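Endo-alpha-mannosidase (Bacteroides thetaiotaomicron, PDB 4ACY) hydrolyses alpha-mannosidic bonds within glycan chains as a family 99 glycoside hydrolase, and probably acts on mannose-containing N-glycans. Local coordinates at residues H152-N157 against F191-Y196; G244-F249 against I278-P283. All coordinates share one frame; numbering follows the deposited sequence. Where two conformers were deposited one is given.

Contact 1 (H152-N157 against F191-Y196)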
ATOM      1  N   HIS A 152       2.511   6.289  -3.435  1.00 13.41           N
ATOM      2  CA  HIS A 152       1.719   6.347  -2.218  1.00 13.26           C
ATOM      3  C   HIS A 152       2.350   7.406  -1.325  1.00 13.52           C
ATOM      4  O   HIS A 152       3.392   7.172  -0.722  1.00 13.67           O
ATOM      5  CB  HIS A 152       1.757   4.962  -1.535  1.00 12.69           C
ATOM      6  CG  HIS A 152       0.740   4.791  -0.445  1.00 12.85           C
ATOM      7  ND1 HIS A 152       0.703   3.673   0.353  1.00 12.85           N
ATOM      8  CD2 HIS A 152      -0.292   5.574  -0.044  1.00 13.09           C
ATOM      9  CE1 HIS A 152      -0.305   3.771   1.208  1.00 12.94           C
ATOM     10  NE2 HIS A 152      -0.923   4.921   0.993  1.00 12.54           N
ATOM     11  N   ILE A 153       1.752   8.593  -1.296  1.00 13.79           N
ATOM     12  CA  ILE A 153       2.345   9.734  -0.591  1.00 14.09           C
ATOM     13  C   ILE A 153       2.102   9.634   0.908  1.00 14.18           C
ATOM     14  O   ILE A 153       0.958   9.679   1.374  1.00 14.47           O
ATOM     15  CB  ILE A 153       1.810  11.067  -1.141  1.00 14.76           C
ATOM     16  CG1 ILE A 153       2.001  11.118  -2.660  1.00 15.01           C
ATOM     17  CG2 ILE A 153       2.479  12.287  -0.438  1.00 14.50           C
ATOM     18  CD1 ILE A 153       3.445  11.173  -3.131  1.00 16.32           C
ATOM     19  N   GLU A 154       3.197   9.506   1.653  1.00 14.35           N
ATOM     20  CA  GLU A 154       3.115   9.202   3.079  1.00 14.72           C
ATOM     21  C   GLU A 154       3.155  10.489   3.899  1.00 15.07           C
ATOM     22  O   GLU A 154       3.411  11.552   3.332  1.00 15.25           O
ATOM     23  CB  GLU A 154       4.246   8.264   3.483  1.00 14.97           C
ATOM     24  CG  GLU A 154       4.202   6.920   2.732  1.00 15.16           C
ATOM     25  CD  GLU A 154       3.210   5.937   3.311  1.00 15.69           C
ATOM     26  OE1 GLU A 154       2.518   6.269   4.307  1.00 15.84           O
ATOM     27  OE2 GLU A 154       3.130   4.802   2.762  1.00 16.14           O
ATOM     28  N   PRO A 155       2.876  10.401   5.221  1.00 15.50           N
ATOM     29  CA  PRO A 155       2.895  11.615   6.069  1.00 16.15           C
ATOM     30  C   PRO A 155       4.306  12.011   6.480  1.00 17.37           C
ATOM     31  O   PRO A 155       4.707  11.823   7.632  1.00 17.94           O
ATOM     32  CB  PRO A 155       2.038  11.215   7.290  1.00 15.82           C
ATOM     33  CG  PRO A 155       1.370   9.908   6.919  1.00 15.36           C
ATOM     34  CD  PRO A 155       2.316   9.256   5.957  1.00 15.43           C
ATOM     35  N   PHE A 156       5.057  12.546   5.524  1.00 18.51           N
ATOM     36  CA  PHE A 156       6.418  12.948   5.764  1.00 19.91           C
ATOM     37  C   PHE A 156       6.452  14.265   6.533  1.00 21.19           C
ATOM     38  O   PHE A 156       5.454  15.005   6.567  1.00 19.95           O
ATOM     39  CB  PHE A 156       7.199  13.031   4.449  1.00 20.52           C
ATOM     40  CG  PHE A 156       6.578  13.938   3.414  1.00 20.11           C
ATOM     41  CD1 PHE A 156       6.790  15.315   3.458  1.00 20.45           C
ATOM     42  CD2 PHE A 156       5.810  13.406   2.374  1.00 20.62           C
ATOM     43  CE1 PHE A 156       6.236  16.162   2.488  1.00 21.05           C
ATOM     44  CE2 PHE A 156       5.240  14.244   1.397  1.00 20.71           C
ATOM     45  CZ  PHE A 156       5.451  15.624   1.460  1.00 20.71           C
ATOM     46  N   ASN A 157       7.579  14.510   7.191  1.00 23.09           N
ATOM     47  CA  ASN A 157       7.760  15.727   7.972  0.50 23.87           C
ATOM     48  C   ASN A 157       7.504  16.957   7.095  1.00 24.04           C
ATOM     49  O   ASN A 157       8.046  17.075   5.988  1.00 25.21           O
ATOM     50  CB  ASN A 157       9.157  15.768   8.615  0.50 24.75           C
ATOM     51  CG  ASN A 157       9.201  15.100   9.992  0.50 25.08           C
ATOM     52  OD1 ASN A 157      10.259  14.663  10.447  0.50 26.08           O
ATOM     53  ND2 ASN A 157       8.051  15.023  10.660  0.50 24.90           N
ATOM     54  N   PHE A 191      -2.081   7.859  -4.327  1.00 14.67           N
ATOM     55  CA  PHE A 191      -2.765   7.631  -3.051  1.00 14.32           C
ATOM     56  C   PHE A 191      -2.117   8.540  -2.031  1.00 14.25           C
ATOM     57  O   PHE A 191      -0.905   8.768  -2.067  1.00 14.33           O
ATOM     58  CB  PHE A 191      -2.616   6.180  -2.580  1.00 14.01           C
ATOM     59  CG  PHE A 191      -3.327   5.173  -3.447  1.00 14.35           C
ATOM     60  CD1 PHE A 191      -4.641   4.842  -3.204  1.00 14.00           C
ATOM     61  CD2 PHE A 191      -2.659   4.550  -4.506  1.00 14.50           C
ATOM     62  CE1 PHE A 191      -5.319   3.884  -3.994  1.00 14.38           C
ATOM     63  CE2 PHE A 191      -3.312   3.604  -5.307  1.00 14.68           C
ATOM     64  CZ  PHE A 191      -4.648   3.281  -5.068  1.00 14.83           C
ATOM     65  N   ILE A 192      -2.928   9.091  -1.134  1.00 14.27           N
ATOM     66  CA  ILE A 192      -2.402   9.987  -0.116  1.00 14.69           C
ATOM     67  C   ILE A 192      -2.803   9.465   1.261  1.00 14.76           C
ATOM     68  O   ILE A 192      -3.952   9.588   1.687  1.00 14.43           O
ATOM     69  CB  ILE A 192      -2.860  11.451  -0.300  1.00 15.26           C
ATOM     70  CG1 ILE A 192      -2.562  11.963  -1.715  1.00 15.68           C
ATOM     71  CG2 ILE A 192      -2.162  12.335   0.744  1.00 14.70           C
ATOM     72  CD1 ILE A 192      -3.178  13.362  -2.017  1.00 15.84           C
ATOM     73  N   TYR A 193      -1.839   8.864   1.946  1.00 14.77           N
ATOM     74  CA  TYR A 193      -2.087   8.229   3.239  1.00 15.09           C
ATOM     75  C   TYR A 193      -2.368   9.269   4.328  1.00 15.24           C
ATOM     76  O   TYR A 193      -1.705  10.316   4.391  1.00 15.39           O
ATOM     77  CB  TYR A 193      -0.909   7.317   3.597  1.00 15.41           C
ATOM     78  CG  TYR A 193      -1.060   6.603   4.926  1.00 15.79           C
ATOM     79  CD1 TYR A 193      -1.659   5.348   5.004  1.00 16.34           C
ATOM     80  CD2 TYR A 193      -0.559   7.164   6.093  1.00 16.49           C
ATOM     81  CE1 TYR A 193      -1.783   4.676   6.250  1.00 16.57           C
ATOM     82  CE2 TYR A 193      -0.675   6.511   7.319  1.00 16.68           C
ATOM     83  CZ  TYR A 193      -1.284   5.273   7.389  1.00 17.05           C
ATOM     84  OH  TYR A 193      -1.394   4.623   8.620  1.00 17.34           O
ATOM     85  N   ASP A 194      -3.380   8.987   5.155  1.00 15.58           N
ATOM     86  CA  ASP A 194      -3.789   9.888   6.239  1.00 16.24           C
ATOM     87  C   ASP A 194      -3.999  11.312   5.696  1.00 16.25           C
ATOM     88  O   ASP A 194      -3.665  12.303   6.344  1.00 16.42           O
ATOM     89  CB  ASP A 194      -2.751   9.881   7.387  1.00 16.65           C
ATOM     90  CG  ASP A 194      -2.955   8.722   8.374  1.00 17.42           C
ATOM     91  OD1 ASP A 194      -3.838   7.869   8.149  1.00 17.89           O
ATOM     92  OD2 ASP A 194      -2.207   8.659   9.374  1.00 17.63           O
ATOM     93  N   SER A 195      -4.559  11.416   4.494  1.00 16.68           N
ATOM     94  CA  SER A 195      -4.748  12.736   3.895  1.00 17.73           C
ATOM     95  C   SER A 195      -5.656  13.618   4.744  1.00 18.42           C
ATOM     96  O   SER A 195      -5.551  14.849   4.699  1.00 19.06           O
ATOM     97  CB  SER A 195      -5.319  12.619   2.489  1.00 17.53           C
ATOM     98  OG  SER A 195      -6.471  11.811   2.479  1.00 17.86           O
ATOM     99  N   TYR A 196      -6.546  12.981   5.495  1.00 19.35           N
ATOM    100  CA  TYR A 196      -7.528  13.682   6.325  1.00 20.79           C
ATOM    101  C   TYR A 196      -6.894  14.538   7.415  1.00 20.99           C
ATOM    102  O   TYR A 196      -7.588  15.367   8.034  1.00 21.56           O
ATOM    103  CB  TYR A 196      -8.515  12.694   6.948  1.00 21.03           C
ATOM    104  CG  TYR A 196      -7.861  11.672   7.837  1.00 21.60           C
ATOM    105  CD1 TYR A 196      -7.544  11.972   9.160  1.00 21.65           C
ATOM    106  CD2 TYR A 196      -7.539  10.405   7.344  1.00 22.13           C
ATOM    107  CE1 TYR A 196      -6.935  11.041   9.977  1.00 22.11           C
ATOM    108  CE2 TYR A 196      -6.920   9.461   8.148  1.00 22.10           C
ATOM    109  CZ  TYR A 196      -6.626   9.785   9.463  1.00 22.27           C
ATOM    110  OH  TYR A 196      -6.026   8.860  10.277  1.00 22.86           O
TER
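His152 and Tyr193 both carry CG anti to the backbone N (chi1 -167° and 180°), and these torsions bring the imidazole obliquely against the base of the tyrosine: His152 NE2, hydrogen-bonded to Tyr246 OH, lies 3.5 Å from Tyr193 CB. Two residues before Tyr193, Phe191 CB touches His152 CD2 at 3.5 Å, while the phenylalanine ring itself leads off to an edge-to-face meeting with Phe45. The Glu154 chain, bent at chi2, doubles back until OE1 is 3.6 Å from Tyr193 CG, the carboxylate and ring planes 47° apart. Glu154 OE2 stands over one face of the His152 ring, offset toward its rim, and is hydrogen-bonded to Thr123 OG1. At the edge of the Tyr193 ring, near its plane, Pro155 CG meets Tyr193 CD2 at 3.5 Å. Two backbone bonds fix the parallel register: Ile153 N gives to Phe191 O at 2.8 Å, and Tyr193 N to Ile153 O at 3.0 Å. Past them the segments separate, Pro155 centring an inverse gamma turn and Ile192 to Ser195 forming a type II turn. The contact joins strands 148-153 and 189-192 of a beta-alpha-beta unit; on the other face from His152, Ile153 packs on Ile171 of helix 161-175, and strands 117-124 and 223-227 flank the pair.

Contact 2 (G244-F249 against I278-P283); sequences GFYTYF and IPSVGP
Thr247 and Ser280 each use a hydroxyl to accept a backbone N-H from the other segment where strand pairing gives out. Ser280 N donates to Thr247 OG1 at 2.9 Å, and Ser280 OG accepts a weak, bent bond (130°) from Tyr248 N at 2.9 Å. With Thr247 OG1 held between the backbone N and the carbonyl carbon (chi1 63°), the hydroxyl faces Ser280 and also donates to a water 2.6 Å away. That water gives its own protons to Phe249 O and Ser280 O, so three groups from the two segments close round it. A valine in place of Thr247 would probably leave Ser280 N without its acceptor and the water without its donor, loosening the join between the two strand ends. Further back a backbone bond joins the strands: Ile278 N reaches Phe245 O at 2.8 Å, nearly straight on to the carbonyl. Next to it Ile278 O sits against Tyr246 CB at 3.2 Å and is buried without a hydrogen-bonding partner. Tyr246 CB and Ile278 CB pack at 4.2 Å. These are neighbouring parallel strands of the TIM barrel, 244-246 and 276-281, linked through helix 263-272 in a beta-alpha-beta crossover. Around this shell, Ser280 OG is hydrogen-bonded to Ser323 OG on the following strand, 322-324, a hydroxyl that also bonds Pro279 O. Outside the barrel wall, Met266 of helix 263-272 packs against both Phe245 and Thr247. Tyr248 is held by Tyr47 through its hydroxyl and by Thr325 through its carbonyl.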
ATOM      1  N   GLY A 244     -10.965  10.714  -5.759  1.00 19.14           N
ATOM      2  CA  GLY A 244     -11.491   9.495  -5.193  1.00 17.43           C
ATOM      3  C   GLY A 244     -10.975   9.220  -3.800  1.00 17.25           C
ATOM      4  O   GLY A 244     -10.354  10.081  -3.166  1.00 16.94           O
ATOM      5  N   PHE A 245     -11.240   8.004  -3.343  1.00 16.99           N
ATOM      6  CA  PHE A 245     -10.897   7.623  -1.965  1.00 16.60           C
ATOM      7  C   PHE A 245     -10.557   6.149  -1.834  1.00 15.96           C
ATOM      8  O   PHE A 245     -11.068   5.315  -2.579  1.00 16.48           O
ATOM      9  CB  PHE A 245     -12.038   7.980  -0.993  1.00 17.04           C
ATOM     10  CG  PHE A 245     -13.372   7.425  -1.378  1.00 17.56           C
ATOM     11  CD1 PHE A 245     -14.179   8.095  -2.298  1.00 18.08           C
ATOM     12  CD2 PHE A 245     -13.857   6.254  -0.790  1.00 17.94           C
ATOM     13  CE1 PHE A 245     -15.440   7.580  -2.654  1.00 18.05           C
ATOM     14  CE2 PHE A 245     -15.118   5.743  -1.133  1.00 18.01           C
ATOM     15  CZ  PHE A 245     -15.906   6.411  -2.065  1.00 17.79           C
ATOM     16  N   TYR A 246      -9.687   5.839  -0.869  1.00 15.05           N
ATOM     17  CA  TYR A 246      -9.321   4.450  -0.568  1.00 14.48           C
ATOM     18  C   TYR A 246      -9.359   4.234   0.924  1.00 14.21           C
ATOM     19  O   TYR A 246      -9.507   5.204   1.684  1.00 14.13           O
ATOM     20  CB  TYR A 246      -7.946   4.069  -1.155  1.00 13.98           C
ATOM     21  CG  TYR A 246      -6.710   4.619  -0.447  1.00 13.88           C
ATOM     22  CD1 TYR A 246      -6.505   6.000  -0.290  1.00 13.71           C
ATOM     23  CD2 TYR A 246      -5.719   3.748   0.024  1.00 13.70           C
ATOM     24  CE1 TYR A 246      -5.346   6.494   0.357  1.00 13.57           C
ATOM     25  CE2 TYR A 246      -4.549   4.222   0.637  1.00 13.35           C
ATOM     26  CZ  TYR A 246      -4.375   5.600   0.814  1.00 13.55           C
ATOM     27  OH  TYR A 246      -3.238   6.104   1.412  1.00 13.33           O
ATOM     28  N   THR A 247      -9.238   2.979   1.338  1.00 14.49           N
ATOM     29  CA  THR A 247      -9.539   2.607   2.729  1.00 14.57           C
ATOM     30  C   THR A 247      -8.321   2.140   3.512  1.00 14.73           C
ATOM     31  O   THR A 247      -8.310   2.205   4.751  1.00 14.91           O
ATOM     32  CB  THR A 247     -10.648   1.553   2.811  1.00 15.11           C
ATOM     33  OG1 THR A 247     -10.225   0.347   2.167  1.00 15.40           O
ATOM     34  CG2 THR A 247     -11.920   2.074   2.138  1.00 15.66           C
ATOM     35  N   TYR A 248      -7.318   1.668   2.768  1.00 14.04           N
ATOM     36  CA  TYR A 248      -6.036   1.173   3.273  1.00 13.90           C
ATOM     37  C   TYR A 248      -6.054  -0.028   4.236  1.00 13.99           C
ATOM     38  O   TYR A 248      -5.528  -1.094   3.915  1.00 13.63           O
ATOM     39  CB  TYR A 248      -5.089   2.274   3.806  1.00 13.65           C
ATOM     40  CG  TYR A 248      -3.751   1.647   4.058  1.00 13.32           C
ATOM     41  CD1 TYR A 248      -2.916   1.326   2.989  1.00 13.38           C
ATOM     42  CD2 TYR A 248      -3.372   1.247   5.348  1.00 13.33           C
ATOM     43  CE1 TYR A 248      -1.707   0.660   3.192  1.00 13.69           C
ATOM     44  CE2 TYR A 248      -2.146   0.571   5.564  1.00 13.69           C
ATOM     45  CZ  TYR A 248      -1.329   0.292   4.478  1.00 13.61           C
ATOM     46  OH  TYR A 248      -0.118  -0.359   4.657  1.00 14.18           O
ATOM     47  N   PHE A 249      -6.610   0.169   5.432  1.00 14.32           N
ATOM     48  CA  PHE A 249      -6.387  -0.775   6.533  1.00 14.58           C
ATOM     49  C   PHE A 249      -6.863  -2.187   6.220  1.00 14.54           C
ATOM     50  O   PHE A 249      -7.994  -2.379   5.815  1.00 14.74           O
ATOM     51  CB  PHE A 249      -7.016  -0.233   7.817  1.00 14.76           C
ATOM     52  CG  PHE A 249      -6.500   1.118   8.173  1.00 15.10           C
ATOM     53  CD1 PHE A 249      -5.191   1.263   8.643  1.00 15.25           C
ATOM     54  CD2 PHE A 249      -7.285   2.251   7.981  1.00 15.49           C
ATOM     55  CE1 PHE A 249      -4.670   2.524   8.942  1.00 15.81           C
ATOM     56  CE2 PHE A 249      -6.779   3.522   8.280  1.00 15.80           C
ATOM     57  CZ  PHE A 249      -5.471   3.658   8.762  1.00 15.70           C
ATOM     58  N   ILE A 278     -11.702   3.091  -4.218  1.00 16.97           N
ATOM     59  CA  ILE A 278     -10.700   2.030  -4.335  1.00 16.52           C
ATOM     60  C   ILE A 278     -10.585   1.306  -2.989  1.00 16.46           C
ATOM     61  O   ILE A 278      -9.815   1.725  -2.132  1.00 17.04           O
ATOM     62  CB  ILE A 278      -9.307   2.585  -4.797  1.00 16.10           C
ATOM     63  CG1 ILE A 278      -9.479   3.494  -6.035  1.00 16.16           C
ATOM     64  CG2 ILE A 278      -8.326   1.417  -5.033  1.00 16.45           C
ATOM     65  CD1 ILE A 278      -8.159   3.958  -6.621  1.00 16.14           C
ATOM     66  N   PRO A 279     -11.374   0.230  -2.785  1.00 16.14           N
ATOM     67  CA  PRO A 279     -11.270  -0.496  -1.519  1.00 15.67           C
ATOM     68  C   PRO A 279      -9.880  -1.104  -1.390  1.00 15.64           C
ATOM     69  O   PRO A 279      -9.224  -1.377  -2.409  1.00 15.57           O
ATOM     70  CB  PRO A 279     -12.310  -1.610  -1.653  1.00 16.00           C
ATOM     71  CG  PRO A 279     -12.517  -1.769  -3.153  1.00 15.78           C
ATOM     72  CD  PRO A 279     -12.345  -0.381  -3.708  1.00 15.92           C
ATOM     73  N   SER A 280      -9.437  -1.290  -0.149  1.00 15.18           N
ATOM     74  CA  SER A 280      -8.190  -1.987   0.117  1.00 15.36           C
ATOM     75  C   SER A 280      -8.453  -3.323   0.791  1.00 15.20           C
ATOM     76  O   SER A 280      -9.161  -3.393   1.802  1.00 14.78           O
ATOM     77  CB  SER A 280      -7.247  -1.133   0.972  1.00 15.31           C
ATOM     78  OG  SER A 280      -7.011   0.133   0.369  1.00 15.41           O
ATOM     79  N   VAL A 281      -7.902  -4.372   0.185  1.00 14.81           N
ATOM     80  CA  VAL A 281      -8.060  -5.751   0.657  1.00 14.94           C
ATOM     81  C   VAL A 281      -6.744  -6.304   1.151  1.00 14.34           C
ATOM     82  O   VAL A 281      -5.697  -6.079   0.532  1.00 13.66           O
ATOM     83  CB  VAL A 281      -8.585  -6.661  -0.499  1.00 15.38           C
ATOM     84  CG1 VAL A 281      -8.681  -8.130  -0.069  1.00 17.00           C
ATOM     85  CG2 VAL A 281      -9.936  -6.136  -0.989  1.00 15.77           C
ATOM     86  N   GLY A 282      -6.792  -7.042   2.261  1.00 14.18           N
ATOM     87  CA  GLY A 282      -5.608  -7.698   2.794  1.00 14.45           C
ATOM     88  C   GLY A 282      -5.864  -9.130   3.252  1.00 14.68           C
ATOM     89  O   GLY A 282      -7.017  -9.514   3.470  1.00 14.38           O
ATOM     90  N   PRO A 283      -4.789  -9.913   3.436  1.00 14.90           N
ATOM     91  CA  PRO A 283      -4.927 -11.353   3.745  1.00 15.16           C
ATOM     92  C   PRO A 283      -5.024 -11.659   5.240  1.00 15.33           C
ATOM     93  O   PRO A 283      -5.279 -12.810   5.631  1.00 16.26           O
ATOM     94  CB  PRO A 283      -3.651 -11.956   3.147  1.00 15.28           C
ATOM     95  CG  PRO A 283      -2.647 -10.878   3.264  1.00 15.36           C
ATOM     96  CD  PRO A 283      -3.410  -9.574   3.039  1.00 15.16           C
TER
HETATM   97  O   HOH W   1      -9.786  -1.672   3.804  1.00 15.36           O

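Both segments of contact 1 precede those of contact 2 in the sequence, and the contact centres lie 14 Å apart in the same closed eight-stranded parallel sheet. Contact 1 joins the third and fourth strands, contact 2 the sixth and seventh, with strand 223-227 between the two pairs. They also meet directly across the barrel interior: Tyr246 OH is 2.6 Å from His152 NE2, a probable hydrogen bond, and the Phe191 and Tyr246 rings pack edge-to-face, as do those of Tyr193 and Tyr248. Formic acid, probably from the crystallisation liquor, is bound near Glu154 in contact 1 and near Tyr248 in contact 2, consistent with a pocket at the C-terminal strand ends, where TIM-barrel enzymes carry their active sites.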